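UDP-L-Rhamnose Synthase (Acanthamoeba polyphaga mimivirus, PDB 7JID) probably makes UDP-L-rhamnose by epimerising and reducing a UDP-4-keto-6-deoxy sugar with NADPH, and holds NADP and UDP-rhamnose in neighbouring pockets. Local coordinates at residues A[199-204]-A[214-219]. Residues are numbered along the deposited sequence; the frame is centred on the assembly and turned at random.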
loop_
_atom_site.group_PDB
_atom_site.type_symbol
_atom_site.label_atom_id
_atom_site.label_comp_id
_atom_site.label_asym_id
_atom_site.label_seq_id
_atom_site.Cartn_x
_atom_site.Cartn_y
_atom_site.Cartn_z
ATOM N N ILE A 199 18.975 11.249 17.149
ATOM C CA ILE A 199 19.027 12.028 15.876
ATOM C C ILE A 199 20.492 12.114 15.431
ATOM O O ILE A 199 20.772 11.823 14.271
ATOM C CB ILE A 199 18.297 13.374 15.981
ATOM C CG1 ILE A 199 16.796 13.168 15.809
ATOM C CG2 ILE A 199 18.832 14.345 14.920
ATOM C CD1 ILE A 199 15.971 14.389 16.057
ATOM N N PRO A 200 21.454 12.438 16.324
ATOM C CA PRO A 200 22.850 12.464 15.894
ATOM C C PRO A 200 23.342 11.157 15.287
ATOM O O PRO A 200 24.143 11.182 14.376
ATOM C CB PRO A 200 23.589 12.761 17.204
ATOM C CG PRO A 200 22.593 13.587 17.989
ATOM C CD PRO A 200 21.273 12.897 17.699
ATOM N N VAL A 201 22.894 10.024 15.828
ATOM C CA VAL A 201 23.252 8.698 15.299
ATOM C C VAL A 201 22.664 8.580 13.887
ATOM O O VAL A 201 23.374 8.087 12.990
ATOM C CB VAL A 201 22.740 7.625 16.260
ATOM C CG1 VAL A 201 22.834 6.257 15.681
ATOM C CG2 VAL A 201 23.448 7.670 17.614
ATOM N N MET A 202 21.406 8.987 13.710
ATOM C CA MET A 202 20.721 8.837 12.406
ATOM C C MET A 202 21.513 9.656 11.373
ATOM O O MET A 202 21.769 9.141 10.282
ATOM C CB MET A 202 19.272 9.318 12.468
ATOM C CG MET A 202 18.703 9.527 11.094
ATOM S SD MET A 202 16.981 9.892 11.133
ATOM C CE MET A 202 17.037 11.497 11.872
ATOM N N ILE A 203 21.873 10.883 11.735
ATOM C CA ILE A 203 22.650 11.787 10.834
ATOM C C ILE A 203 23.987 11.111 10.511
ATOM O O ILE A 203 24.438 11.187 9.348
ATOM C CB ILE A 203 22.828 13.186 11.448
ATOM C CG1 ILE A 203 21.503 13.935 11.435
ATOM C CG2 ILE A 203 23.909 13.959 10.692
ATOM C CD1 ILE A 203 21.482 15.237 12.135
ATOM N N ASP A 204 24.659 10.537 11.525
ATOM C CA ASP A 204 25.960 9.857 11.308
ATOM C C ASP A 204 25.787 8.737 10.275
ATOM O O ASP A 204 26.601 8.581 9.370
ATOM C CB ASP A 204 26.565 9.379 12.632
ATOM C CG ASP A 204 28.013 8.927 12.479
ATOM O OD1 ASP A 204 28.855 9.848 12.207
ATOM O OD2 ASP A 204 28.281 7.689 12.525
ATOM N N PHE A 214 17.186 -0.856 10.269
ATOM C CA PHE A 214 17.677 -0.845 11.672
ATOM C C PHE A 214 16.505 -0.562 12.588
ATOM O O PHE A 214 15.870 0.511 12.474
ATOM C CB PHE A 214 18.759 0.191 11.904
ATOM C CG PHE A 214 20.083 -0.124 11.248
ATOM C CD1 PHE A 214 21.157 -0.560 12.017
ATOM C CD2 PHE A 214 20.279 0.139 9.903
ATOM C CE1 PHE A 214 22.391 -0.793 11.410
ATOM C CE2 PHE A 214 21.501 -0.142 9.294
ATOM C CZ PHE A 214 22.565 -0.561 10.069
ATOM N N ASN A 215 16.333 -1.402 13.588
ATOM C CA ASN A 215 15.557 -1.045 14.797
ATOM C C ASN A 215 16.280 0.135 15.443
ATOM O O ASN A 215 17.494 0.091 15.621
ATOM C CB ASN A 215 15.422 -2.270 15.705
ATOM C CG ASN A 215 14.496 -3.313 15.154
ATOM O OD1 ASN A 215 13.596 -3.032 14.362
ATOM N ND2 ASN A 215 14.745 -4.575 15.524
ATOM N N PHE A 216 15.548 1.191 15.739
ATOM C CA PHE A 216 16.124 2.511 16.030
ATOM C C PHE A 216 15.439 3.061 17.278
ATOM O O PHE A 216 15.002 4.207 17.309
ATOM C CB PHE A 216 16.039 3.411 14.812
ATOM C CG PHE A 216 17.155 4.406 14.827
ATOM C CD1 PHE A 216 18.447 4.010 14.538
ATOM C CD2 PHE A 216 16.880 5.742 15.014
ATOM C CE1 PHE A 216 19.460 4.970 14.513
ATOM C CE2 PHE A 216 17.895 6.683 15.024
ATOM C CZ PHE A 216 19.176 6.284 14.731
ATOM N N THR A 217 15.441 2.227 18.307
ATOM C CA THR A 217 15.024 2.581 19.678
ATOM C C THR A 217 16.232 2.479 20.619
ATOM O O THR A 217 17.186 1.724 20.332
ATOM C CB THR A 217 13.885 1.669 20.133
ATOM O OG1 THR A 217 14.325 0.338 19.882
ATOM C CG2 THR A 217 12.583 1.947 19.405
ATOM N N ASN A 218 16.194 3.172 21.755
ATOM C CA ASN A 218 17.217 2.998 22.813
ATOM C C ASN A 218 17.127 1.558 23.293
ATOM O O ASN A 218 16.032 0.966 23.311
ATOM C CB ASN A 218 17.016 3.928 24.002
ATOM C CG ASN A 218 17.229 5.409 23.735
ATOM O OD1 ASN A 218 16.458 6.052 23.021
ATOM N ND2 ASN A 218 18.308 5.932 24.311
ATOM N N PRO A 219 18.266 0.932 23.604
ATOM C CA PRO A 219 18.218 -0.445 24.090
ATOM C C PRO A 219 17.279 -0.611 25.295
ATOM O O PRO A 219 17.258 0.271 26.182
ATOM C CB PRO A 219 19.662 -0.752 24.426
ATOM C CG PRO A 219 20.412 0.066 23.419
ATOM C CD PRO A 219 19.644 1.397 23.322
#
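With CG turned anti to the backbone N (chi1 -151°), Phe216 sends its ring from the chain just past the end of strand 212-215 to helix 195-207, where the far end of the ring meets Val201 and Met202. Val201 also carries one methyl, CG1, anti to its own N (chi1 169°), and this branch does the touching: CG1 lies 3.8 Å from Phe216 CZ and equally close to CE1, approaching the ring obliquely while the two side chains run past each other in opposite directions. On the other flank of CZ, the beta carbon of Met202 takes up the contact, its CB 3.8 Å from Phe216 CZ and 3.9 Å from Phe216 CE2. Beyond CB the methionine chain leads away from the ring, toward Val19 of helix 14-25 and Leu160 of strand 157-162. Between the two side chains the helix backbone itself comes close, Met202 N standing 3.6 Å from Phe216 CZ, at the ring edge and near its plane. The side-chain contacts are apolar and centre on the CZ end of the ring; the CA atoms of Met202 and Phe216 stay 8.6 Å apart. In the Rossmann-type fold of this enzyme, strand 212-215 is, within this chain, the outermost strand on one side of the six-stranded parallel sheet, and Phe216, just after that strand, packs against helix 195-207, which precedes the strand in the chain. The same ring touches Met198 and Met205 of the helix and Ile162 of the neighbouring strand 157-162, while Val201 also packs on Tyr271 and Phe216 O is hydrogen-bonded to Thr193 OG1, just ahead of the helix. The side chain of Met202 lies about 9 Å from the bound NADP.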